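Local coordinates for ABC transporter, periplasmic substrate-binding protein (Vibrio cholerae O1 biovar eltor, PDB 1TWY) that probably binds phosphate in the periplasm as the receptor of an ABC-type phosphate transporter and hands it to the membrane permease for import, at residues A[70-73]-A[79-82]; A[158-163]-A[173-178]; A[221-226]-A[231-236]. All blocks are in the same frame, centred on the assembly; numbering follows the deposited sequence.

Interaction 1: A[70-73]-A[79-82]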
ATOM      1  N   SER A  70      -0.144 -10.679 -15.099  1.00 20.46           N
ATOM      2  CA  SER A  70       0.260 -11.685 -16.087  1.00 22.74           C
ATOM      3  C   SER A  70      -0.666 -12.878 -16.122  1.00 21.76           C
ATOM      4  O   SER A  70      -1.037 -13.352 -17.206  1.00 22.89           O
ATOM      5  CB  SER A  70       1.661 -12.169 -15.756  1.00 23.69           C
ATOM      6  OG  SER A  70       2.074 -13.163 -16.722  1.00 29.04           O
ATOM      7  N   LEU A  71      -1.042 -13.390 -14.950  1.00 20.12           N
ATOM      8  CA  LEU A  71      -1.946 -14.503 -14.860  1.00 19.19           C
ATOM      9  C   LEU A  71      -3.311 -14.230 -15.471  1.00 22.72           C
ATOM     10  O   LEU A  71      -3.933 -15.095 -16.039  1.00 22.47           O
ATOM     11  CB  LEU A  71      -2.042 -15.007 -13.412  1.00 17.02           C
ATOM     12  CG  LEU A  71      -0.782 -15.662 -12.818  1.00 21.20           C
ATOM     13  CD1 LEU A  71      -0.931 -15.797 -11.233  1.00 26.34           C
ATOM     14  CD2 LEU A  71      -0.608 -16.977 -13.370  1.00 22.62           C
ATOM     15  N   LEU A  72      -3.825 -13.038 -15.247  1.00 20.77           N
ATOM     16  CA  LEU A  72      -5.095 -12.623 -15.875  1.00 20.17           C
ATOM     17  C   LEU A  72      -4.954 -12.511 -17.391  1.00 21.28           C
ATOM     18  O   LEU A  72      -5.869 -12.988 -18.100  1.00 23.20           O
ATOM     19  CB  LEU A  72      -5.564 -11.288 -15.314  1.00 21.56           C
ATOM     20  CG  LEU A  72      -6.861 -10.749 -15.874  1.00 21.16           C
ATOM     21  CD1 LEU A  72      -8.031 -11.562 -15.568  1.00 27.37           C
ATOM     22  CD2 LEU A  72      -7.054  -9.283 -15.377  1.00 20.24           C
ATOM     23  N   LYS A  73      -3.825 -11.959 -17.856  1.00 22.78           N
ATOM     24  CA  LYS A  73      -3.615 -11.764 -19.332  1.00 23.35           C
ATOM     25  C   LYS A  73      -3.394 -13.102 -20.016  1.00 28.70           C
ATOM     26  O   LYS A  73      -3.819 -13.275 -21.185  1.00 30.00           O
ATOM     27  CB  LYS A  73      -2.538 -10.801 -19.656  1.00 22.31           C
ATOM     28  CG  LYS A  73      -2.887  -9.345 -19.422  1.00 25.95           C
ATOM     29  CD  LYS A  73      -1.753  -8.454 -19.831  1.00 36.99           C
ATOM     30  CE  LYS A  73      -2.071  -7.009 -19.489  1.00 38.71           C
ATOM     31  NZ  LYS A  73      -1.050  -6.101 -20.108  1.00 38.42           N
ATOM     32  N   ILE A  79      -9.720 -12.787 -12.265  1.00 20.70           N
ATOM     33  CA  ILE A  79      -9.621 -11.460 -11.736  1.00 19.74           C
ATOM     34  C   ILE A  79      -8.214 -11.172 -11.333  1.00 18.74           C
ATOM     35  O   ILE A  79      -7.645 -12.048 -10.772  1.00 19.46           O
ATOM     36  CB  ILE A  79     -10.638 -11.212 -10.532  1.00 19.22           C
ATOM     37  CG1 ILE A  79     -12.060 -11.623 -10.981  1.00 23.10           C
ATOM     38  CG2 ILE A  79     -10.588  -9.745 -10.149  1.00 16.70           C
ATOM     39  CD1 ILE A  79     -13.106 -11.649  -9.885  1.00 18.13           C
ATOM     40  N   ALA A  80      -7.656  -9.995 -11.535  1.00 17.38           N
ATOM     41  CA  ALA A  80      -6.392  -9.706 -10.893  1.00 19.92           C
ATOM     42  C   ALA A  80      -6.645  -8.615  -9.822  1.00 19.75           C
ATOM     43  O   ALA A  80      -7.570  -7.811  -9.875  1.00 17.68           O
ATOM     44  CB  ALA A  80      -5.351  -9.298 -11.850  1.00 19.21           C
HETATM   45  N   MSE A  81      -5.708  -8.527  -8.865  1.00 17.64           N
HETATM   46  CA  MSE A  81      -5.772  -7.495  -7.902  1.00 18.04           C
HETATM   47  C   MSE A  81      -4.344  -6.853  -7.845  1.00 18.29           C
HETATM   48  O   MSE A  81      -3.343  -7.571  -7.934  1.00 18.72           O
HETATM   49  CB  MSE A  81      -6.268  -8.023  -6.535  1.00 22.11           C
HETATM   50  CG  MSE A  81      -5.483  -9.033  -5.975  1.00 31.61           C
HETATM   51 SE   MSE A  81      -6.553  -9.982  -4.487  1.00 26.23          SE
HETATM   52  CE  MSE A  81      -5.276 -11.400  -4.754  1.00 25.01           C
ATOM     53  N   THR A  82      -4.283  -5.544  -7.780  1.00 16.14           N
ATOM     54  CA  THR A  82      -3.012  -4.832  -7.692  1.00 16.60           C
ATOM     55  C   THR A  82      -3.086  -3.837  -6.571  1.00 17.53           C
ATOM     56  O   THR A  82      -4.110  -3.397  -6.181  1.00 19.53           O
ATOM     57  CB  THR A  82      -2.598  -4.071  -8.978  1.00 19.23           C
ATOM     58  OG1 THR A  82      -3.439  -2.916  -9.210  1.00 22.20           O
ATOM     59  CG2 THR A  82      -2.641  -4.960 -10.210  1.00 20.06           C
TER
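L72 reaches from the last turn of helix 65-73 onto strand 79-82 and meets A80, whose CB points back at the helix. The side-chain contact between the two segments is apolar. The L72 CD2 methyl lies 3.9 Å from A80 CB, and L72 CB comes almost as near, 4.0 Å from the same A80 CB, so the alanine methyl sits beside both the root and one branch of the leucine. The other branch is a methyl resting on backbone: L72 CD1 is 3.9 Å from I79 N. With CG anti to the backbone N (chi1 -180°), the leucine fork is carried forward to the strand, one methyl by the A80 side chain and the other by the start of the strand.

Backbone polarity is dealt with by the sheet. I79 and M81 bond to strand 29-34 and A80 to L242 of strand 236-243, which sets the strand between a parallel and an antiparallel neighbour. Residue size follows from this placing: alanine lets the helix come close, with 5.9 Å between L72 CA and A80 CA, while I79 points its side chain away to the other face of the sheet, against F255 and I256 of helix 250-260. L72 also touches L242 and Y244.

Because dispersion and exclusion of water supply the attraction, the contact depends on complementary shape and has little directional preference of its own.

Interaction 2: A[158-163]-A[173-178]; sequences SFESLM and EVSDVA
E160 stretches out from helix 154-163 to S175, at the end of strand 172-175, and to V177 just beyond it. S175 OG donates a hydrogen bond of 2.8 Å to E160 OE2, arriving from above the carboxylate, 40° out of its plane, so the hydroxyl leans over the acid and does not meet it end-on. The serine carbon lies close as well, S175 CB being 3.2 Å from E160 OE1. A chi1 of -61° sets E160 CG opposite its own carbonyl carbon, and the extended chain beyond carries the acid across to the strand. On the inner side V177 closes the packing: its CG2 methyl is 3.3 Å from E160 OE2 and 4.1 Å from E160 CG, with the two side chains crossing at about a right angle.

The strand belongs to a two-stranded antiparallel hairpin, 166-169 with 172-175, which projects from its domain in this periplasmic-binding-protein fold; the magnesium ion, at G164 and T166, lies about 9 Å from the E160 side chain. R156, one turn earlier on the helix, forms a salt bridge to E160 OE2 and a hydrogen bond to S175 OG. This second grip probably favours the charged carboxylate and steadies the serine. Serine suits the spot because its small hydroxyl can donate to E160 while also bonding R156.

The outer part is looser. S175 is partly exposed, and V177 N adds a weak bond of 3.4 Å to S175 OG. D176 turns the end of its side chain away from the helix to pair with K128, while E173, exposed on the hairpin, bonds to T166 and T168.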
ATOM      1  N   SER A 158       5.528   0.124  -1.982  1.00 17.79           N
ATOM      2  CA  SER A 158       4.632   1.274  -2.215  1.00 18.23           C
ATOM      3  C   SER A 158       5.253   2.537  -1.686  1.00 16.08           C
ATOM      4  O   SER A 158       5.164   3.497  -2.336  1.00 19.25           O
ATOM      5  CB  SER A 158       3.334   0.988  -1.557  1.00 24.37           C
ATOM      6  OG  SER A 158       2.728  -0.157  -2.143  1.00 21.19           O
ATOM      7  N   PHE A 159       5.906   2.522  -0.547  1.00 16.74           N
ATOM      8  CA  PHE A 159       6.519   3.779  -0.019  1.00 14.92           C
ATOM      9  C   PHE A 159       7.606   4.278  -1.029  1.00 16.97           C
ATOM     10  O   PHE A 159       7.648   5.441  -1.376  1.00 18.95           O
ATOM     11  CB  PHE A 159       7.166   3.502   1.316  1.00 15.73           C
ATOM     12  CG  PHE A 159       8.012   4.624   1.875  1.00 17.50           C
ATOM     13  CD1 PHE A 159       7.428   5.685   2.486  1.00 24.70           C
ATOM     14  CD2 PHE A 159       9.441   4.613   1.747  1.00 21.09           C
ATOM     15  CE1 PHE A 159       8.188   6.795   2.906  1.00 25.45           C
ATOM     16  CE2 PHE A 159      10.188   5.696   2.288  1.00 24.15           C
ATOM     17  CZ  PHE A 159       9.494   6.758   2.833  1.00 18.49           C
ATOM     18  N   GLU A 160       8.398   3.348  -1.444  1.00 17.93           N
ATOM     19  CA  GLU A 160       9.458   3.689  -2.409  1.00 16.79           C
ATOM     20  C   GLU A 160       8.940   4.075  -3.742  1.00 17.55           C
ATOM     21  O   GLU A 160       9.414   5.103  -4.305  1.00 20.10           O
ATOM     22  CB  GLU A 160      10.540   2.611  -2.523  1.00 16.09           C
ATOM     23  CG  GLU A 160      11.338   2.290  -1.267  1.00 15.95           C
ATOM     24  CD  GLU A 160      12.418   1.310  -1.453  1.00 20.69           C
ATOM     25  OE1 GLU A 160      12.593   0.650  -2.444  1.00 22.92           O
ATOM     26  OE2 GLU A 160      13.080   1.032  -0.420  1.00 27.09           O
ATOM     27  N   SER A 161       7.867   3.448  -4.193  1.00 17.81           N
ATOM     28  CA  SER A 161       7.273   3.874  -5.453  1.00 20.39           C
ATOM     29  C   SER A 161       6.657   5.276  -5.372  1.00 18.63           C
ATOM     30  O   SER A 161       6.942   6.177  -6.207  1.00 19.59           O
ATOM     31  CB  SER A 161       6.232   2.844  -5.892  1.00 25.46           C
ATOM     32  OG  SER A 161       5.540   3.258  -7.071  1.00 28.08           O
ATOM     33  N   LEU A 162       5.961   5.546  -4.281  1.00 18.93           N
ATOM     34  CA  LEU A 162       5.341   6.848  -4.069  1.00 22.35           C
ATOM     35  C   LEU A 162       6.398   7.983  -3.962  1.00 22.84           C
ATOM     36  O   LEU A 162       6.159   9.094  -4.440  1.00 22.93           O
ATOM     37  CB  LEU A 162       4.409   6.857  -2.851  1.00 24.26           C
ATOM     38  CG  LEU A 162       3.099   6.097  -2.989  1.00 28.12           C
ATOM     39  CD1 LEU A 162       2.562   5.667  -1.640  1.00 22.46           C
ATOM     40  CD2 LEU A 162       2.087   7.023  -3.739  1.00 32.13           C
HETATM   41  N   MSE A 163       7.557   7.672  -3.408  1.00 17.26           N
HETATM   42  CA  MSE A 163       8.559   8.671  -3.125  1.00 19.24           C
HETATM   43  C   MSE A 163       9.607   8.777  -4.199  1.00 20.55           C
HETATM   44  O   MSE A 163      10.495   9.614  -4.065  1.00 21.57           O
HETATM   45  CB  MSE A 163       9.216   8.354  -1.769  1.00 22.07           C
HETATM   46  CG  MSE A 163       8.250   8.390  -0.573  1.00 23.86           C
HETATM   47 SE   MSE A 163       7.594  10.285  -0.452  1.00 29.04          SE
HETATM   48  CE  MSE A 163       9.391  11.163  -0.648  1.00 21.27           C
ATOM     49  N   GLU A 173      13.443  -2.221 -11.351  1.00 25.88           N
ATOM     50  CA  GLU A 173      13.583  -1.163 -10.385  1.00 27.52           C
ATOM     51  C   GLU A 173      14.312  -1.811  -9.239  1.00 27.73           C
ATOM     52  O   GLU A 173      14.033  -2.987  -8.896  1.00 32.93           O
ATOM     53  CB  GLU A 173      12.223  -0.525  -9.941  1.00 25.64           C
ATOM     54  CG  GLU A 173      11.542   0.420 -10.886  1.00 30.55           C
ATOM     55  CD  GLU A 173      12.504   1.491 -11.482  1.00 23.31           C
ATOM     56  OE1 GLU A 173      12.870   2.451 -10.725  1.00 22.42           O
ATOM     57  OE2 GLU A 173      12.791   1.388 -12.708  1.00 25.26           O
ATOM     58  N   VAL A 174      15.262  -1.121  -8.652  1.00 20.03           N
ATOM     59  CA  VAL A 174      15.978  -1.517  -7.496  1.00 22.58           C
ATOM     60  C   VAL A 174      15.786  -0.439  -6.431  1.00 24.67           C
ATOM     61  O   VAL A 174      15.714   0.770  -6.744  1.00 21.96           O
ATOM     62  CB  VAL A 174      17.480  -1.552  -7.854  1.00 25.68           C
ATOM     63  CG1 VAL A 174      18.393  -1.746  -6.637  1.00 33.46           C
ATOM     64  CG2 VAL A 174      17.652  -2.661  -8.863  1.00 31.90           C
ATOM     65  N   SER A 175      15.738  -0.820  -5.160  1.00 21.04           N
ATOM     66  CA  SER A 175      15.617   0.190  -4.127  1.00 20.53           C
ATOM     67  C   SER A 175      16.808   1.163  -4.157  1.00 22.19           C
ATOM     68  O   SER A 175      17.966   0.747  -4.210  1.00 20.84           O
ATOM     69  CB  SER A 175      15.542  -0.449  -2.722  1.00 25.21           C
ATOM     70  OG  SER A 175      15.521   0.519  -1.726  1.00 20.47           O
ATOM     71  N   ASP A 176      16.487   2.453  -3.989  1.00 17.07           N
ATOM     72  CA  ASP A 176      17.517   3.514  -4.035  1.00 18.13           C
ATOM     73  C   ASP A 176      17.638   4.185  -2.656  1.00 18.54           C
ATOM     74  O   ASP A 176      18.280   5.243  -2.480  1.00 20.66           O
ATOM     75  CB  ASP A 176      17.117   4.543  -5.051  1.00 20.09           C
ATOM     76  CG  ASP A 176      18.299   5.407  -5.552  1.00 20.85           C
ATOM     77  OD1 ASP A 176      19.456   4.992  -5.506  1.00 25.92           O
ATOM     78  OD2 ASP A 176      18.019   6.504  -5.988  1.00 23.10           O
ATOM     79  N   VAL A 177      17.099   3.553  -1.635  1.00 19.32           N
ATOM     80  CA  VAL A 177      17.240   3.989  -0.257  1.00 20.29           C
ATOM     81  C   VAL A 177      18.645   3.667   0.177  1.00 17.27           C
ATOM     82  O   VAL A 177      19.203   2.598  -0.091  1.00 22.59           O
ATOM     83  CB  VAL A 177      16.207   3.252   0.694  1.00 17.73           C
ATOM     84  CG1 VAL A 177      16.353   3.541   2.095  1.00 16.55           C
ATOM     85  CG2 VAL A 177      14.834   3.704   0.315  1.00 25.74           C
ATOM     86  N   ALA A 178      19.184   4.612   0.852  1.00 21.69           N
ATOM     87  CA  ALA A 178      20.558   4.451   1.340  1.00 25.45           C
ATOM     88  C   ALA A 178      20.722   3.197   2.171  1.00 29.38           C
ATOM     89  O   ALA A 178      19.961   2.949   3.034  1.00 21.94           O
ATOM     90  CB  ALA A 178      20.910   5.629   2.122  1.00 28.40           C
TER

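Interaction 3: A[221-226]-A[231-236]; sequences ADPTSD and HTYQLS
A221 and Y233 bring the two segments closest, 5.3 Å between A221 CA and Y233 CA, as the chain runs through an inverse gamma turn centred on P223, into helix 225-229 and back out. T224 is the N-cap, its OG1 accepting a bond from N227 N, and H231 leaves the helix through a Schellman motif with positive phi. The connection between strands 214-218 and 236-243 is thus a short capped helix whose entry and exit lie side by side.

Among the side chains Y233 gives the largest share of the buried surface. A chi1 of -178° sets its ring beside the carbonyl carbon, carrying it to P223 and the A221 carbonyl. P223 covers one face in a CH-pi contact, P223 CA 3.9 Å from the Y233 ring centroid and 16° off the normal, with P223 CB 3.7 Å from Y233 CE1. The rigid ring of proline presents C-H groups to the aromatic face. The tyrosine edge meets A221 O in plane, 3.4 Å from Y233 CD1. A221 itself has a methyl small enough to settle 3.4 Å from T232 O. The phenol hydroxyl is hydrogen-bonded to L105 O, while D222 OD1 is hydrogen-bonded to Q217 NE2.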
ATOM      1  N   ALA A 221      -0.439  18.102   4.768  1.00 22.33           N
ATOM      2  CA  ALA A 221      -1.734  17.428   4.870  1.00 25.21           C
ATOM      3  C   ALA A 221      -1.654  16.416   5.999  1.00 24.90           C
ATOM      4  O   ALA A 221      -0.675  15.633   6.087  1.00 20.42           O
ATOM      5  CB  ALA A 221      -2.071  16.723   3.578  1.00 27.49           C
ATOM      6  N   ASP A 222      -2.704  16.374   6.823  1.00 23.79           N
ATOM      7  CA  ASP A 222      -2.730  15.417   7.917  1.00 22.49           C
ATOM      8  C   ASP A 222      -3.038  14.027   7.357  1.00 24.91           C
ATOM      9  O   ASP A 222      -3.769  13.899   6.377  1.00 24.26           O
ATOM     10  CB  ASP A 222      -3.797  15.707   8.931  1.00 28.40           C
ATOM     11  CG  ASP A 222      -3.559  16.956   9.689  1.00 30.85           C
ATOM     12  OD1 ASP A 222      -2.421  17.147  10.106  1.00 27.97           O
ATOM     13  OD2 ASP A 222      -4.495  17.771   9.869  1.00 35.10           O
ATOM     14  N   PRO A 223      -2.470  13.002   7.990  1.00 25.06           N
ATOM     15  CA  PRO A 223      -2.729  11.612   7.598  1.00 27.38           C
ATOM     16  C   PRO A 223      -4.034  11.058   8.122  1.00 29.13           C
ATOM     17  O   PRO A 223      -4.061  10.420   9.207  1.00 33.49           O
ATOM     18  CB  PRO A 223      -1.524  10.895   8.157  1.00 26.23           C
ATOM     19  CG  PRO A 223      -1.281  11.574   9.370  1.00 28.33           C
ATOM     20  CD  PRO A 223      -1.469  13.065   9.056  1.00 26.29           C
ATOM     21  N   THR A 224      -5.075  11.374   7.380  1.00 28.03           N
ATOM     22  CA  THR A 224      -6.477  11.028   7.701  1.00 29.04           C
ATOM     23  C   THR A 224      -7.161  10.321   6.571  1.00 28.93           C
ATOM     24  O   THR A 224      -6.819  10.519   5.420  1.00 25.27           O
ATOM     25  CB  THR A 224      -7.347  12.254   8.065  1.00 30.20           C
ATOM     26  OG1 THR A 224      -7.535  13.161   6.976  1.00 29.40           O
ATOM     27  CG2 THR A 224      -6.724  13.066   9.226  1.00 36.86           C
ATOM     28  N   SER A 225      -8.206   9.571   6.958  1.00 32.01           N
ATOM     29  CA  SER A 225      -9.056   8.875   6.011  1.00 30.87           C
ATOM     30  C   SER A 225      -9.669   9.834   5.013  1.00 27.20           C
ATOM     31  O   SER A 225      -9.522   9.656   3.815  1.00 25.79           O
ATOM     32  CB  SER A 225     -10.112   8.049   6.741  1.00 31.55           C
ATOM     33  OG  SER A 225      -9.434   6.879   7.115  1.00 35.08           O
ATOM     34  N   ASP A 226     -10.295  10.895   5.533  1.00 28.19           N
ATOM     35  CA  ASP A 226     -10.804  11.940   4.670  1.00 31.38           C
ATOM     36  C   ASP A 226      -9.844  12.584   3.692  1.00 25.37           C
ATOM     37  O   ASP A 226     -10.152  12.707   2.516  1.00 28.13           O
ATOM     38  CB  ASP A 226     -11.578  13.041   5.463  1.00 37.49           C
ATOM     39  CG  ASP A 226     -12.368  13.946   4.509  1.00 43.41           C
ATOM     40  OD1 ASP A 226     -13.241  13.405   3.782  1.00 53.74           O
ATOM     41  OD2 ASP A 226     -12.086  15.155   4.325  1.00 53.98           O
ATOM     42  N   HIS A 231      -7.638  12.810  -1.843  1.00 37.17           N
ATOM     43  CA  HIS A 231      -6.307  12.959  -2.404  1.00 40.77           C
ATOM     44  C   HIS A 231      -5.565  14.236  -1.969  1.00 33.72           C
ATOM     45  O   HIS A 231      -4.634  14.640  -2.637  1.00 35.69           O
ATOM     46  CB  HIS A 231      -6.349  12.895  -3.942  1.00 46.72           C
ATOM     47  CG  HIS A 231      -6.877  11.598  -4.464  1.00 57.63           C
ATOM     48  ND1 HIS A 231      -6.536  10.381  -3.906  1.00 64.25           N
ATOM     49  CD2 HIS A 231      -7.747  11.325  -5.470  1.00 64.84           C
ATOM     50  CE1 HIS A 231      -7.164   9.416  -4.556  1.00 66.60           C
ATOM     51  NE2 HIS A 231      -7.902   9.961  -5.512  1.00 61.44           N
ATOM     52  N   THR A 232      -5.888  14.805  -0.825  1.00 31.17           N
ATOM     53  CA  THR A 232      -5.066  15.898  -0.319  1.00 31.53           C
ATOM     54  C   THR A 232      -3.844  15.335   0.383  1.00 30.75           C
ATOM     55  O   THR A 232      -2.806  15.923   0.362  1.00 30.03           O
ATOM     56  CB  THR A 232      -5.855  16.934   0.503  1.00 38.41           C
ATOM     57  OG1 THR A 232      -6.309  16.436   1.761  1.00 37.73           O
ATOM     58  CG2 THR A 232      -7.140  17.333  -0.238  1.00 44.80           C
ATOM     59  N   TYR A 233      -3.989  14.161   0.994  1.00 28.40           N
ATOM     60  CA  TYR A 233      -2.819  13.436   1.520  1.00 23.03           C
ATOM     61  C   TYR A 233      -2.271  12.470   0.468  1.00 20.08           C
ATOM     62  O   TYR A 233      -2.966  11.590   0.022  1.00 24.87           O
ATOM     63  CB  TYR A 233      -3.195  12.766   2.861  1.00 21.88           C
ATOM     64  CG  TYR A 233      -2.018  12.036   3.488  1.00 18.67           C
ATOM     65  CD1 TYR A 233      -1.166  12.714   4.318  1.00 20.25           C
ATOM     66  CD2 TYR A 233      -1.882  10.697   3.364  1.00 22.40           C
ATOM     67  CE1 TYR A 233      -0.073  12.056   4.928  1.00 19.90           C
ATOM     68  CE2 TYR A 233      -0.768  10.026   3.970  1.00 20.18           C
ATOM     69  CZ  TYR A 233       0.051  10.703   4.765  1.00 19.68           C
ATOM     70  OH  TYR A 233       1.131  10.142   5.403  1.00 18.40           O
ATOM     71  N   GLN A 234      -1.025  12.644   0.079  1.00 20.63           N
ATOM     72  CA  GLN A 234      -0.485  12.008  -1.086  1.00 20.13           C
ATOM     73  C   GLN A 234      -0.064  10.517  -0.853  1.00 21.43           C
ATOM     74  O   GLN A 234       0.088   9.822  -1.845  1.00 23.53           O
ATOM     75  CB  GLN A 234       0.722  12.773  -1.705  1.00 25.16           C
ATOM     76  CG  GLN A 234       0.439  14.165  -2.306  1.00 27.68           C
ATOM     77  CD  GLN A 234       1.811  14.792  -2.755  1.00 26.13           C
ATOM     78  OE1 GLN A 234       2.703  14.065  -3.332  1.00 33.14           O
ATOM     79  NE2 GLN A 234       2.015  16.034  -2.393  1.00 38.53           N
ATOM     80  N   LEU A 235       0.228  10.058   0.403  1.00 19.70           N
ATOM     81  CA  LEU A 235       0.871   8.828   0.610  1.00 17.93           C
ATOM     82  C   LEU A 235      -0.164   7.709   0.763  1.00 16.81           C
ATOM     83  O   LEU A 235      -0.549   7.253   1.824  1.00 17.82           O
ATOM     84  CB  LEU A 235       1.813   8.882   1.832  1.00 21.08           C
ATOM     85  CG  LEU A 235       3.040   9.771   1.535  1.00 29.84           C
ATOM     86  CD1 LEU A 235       3.929   9.747   2.798  1.00 29.99           C
ATOM     87  CD2 LEU A 235       3.875   9.590   0.196  1.00 25.58           C
ATOM     88  N   SER A 236      -0.716   7.347  -0.371  1.00 17.59           N
ATOM     89  CA  SER A 236      -1.693   6.296  -0.396  1.00 18.12           C
ATOM     90  C   SER A 236      -1.529   5.530  -1.693  1.00 19.12           C
ATOM     91  O   SER A 236      -0.945   5.979  -2.662  1.00 23.01           O
ATOM     92  CB  SER A 236      -3.078   6.833  -0.316  1.00 26.90           C
ATOM     93  OG  SER A 236      -3.452   7.316  -1.570  1.00 27.84           O
TER

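In the fold
Along the chain the three contacts follow one another, interaction 1 closing before interaction 2 opens and interaction 2 before interaction 3. Interaction 1 lies apart, its centre about 23 Å from that of interaction 2 and about 28 Å from that of interaction 3, with the chain's centre between it and the latter. Interactions 2 and 3 touch: L162 and M163 of helix 154-163 pack on L235, and L162 also meets S236. Strand 236-243 starts at that meeting point and runs on to pair with strand 79-82 of interaction 1. It thus joins regions of the molecule that, as in other periplasmic binding proteins, probably correspond to two lobes around a ligand cleft.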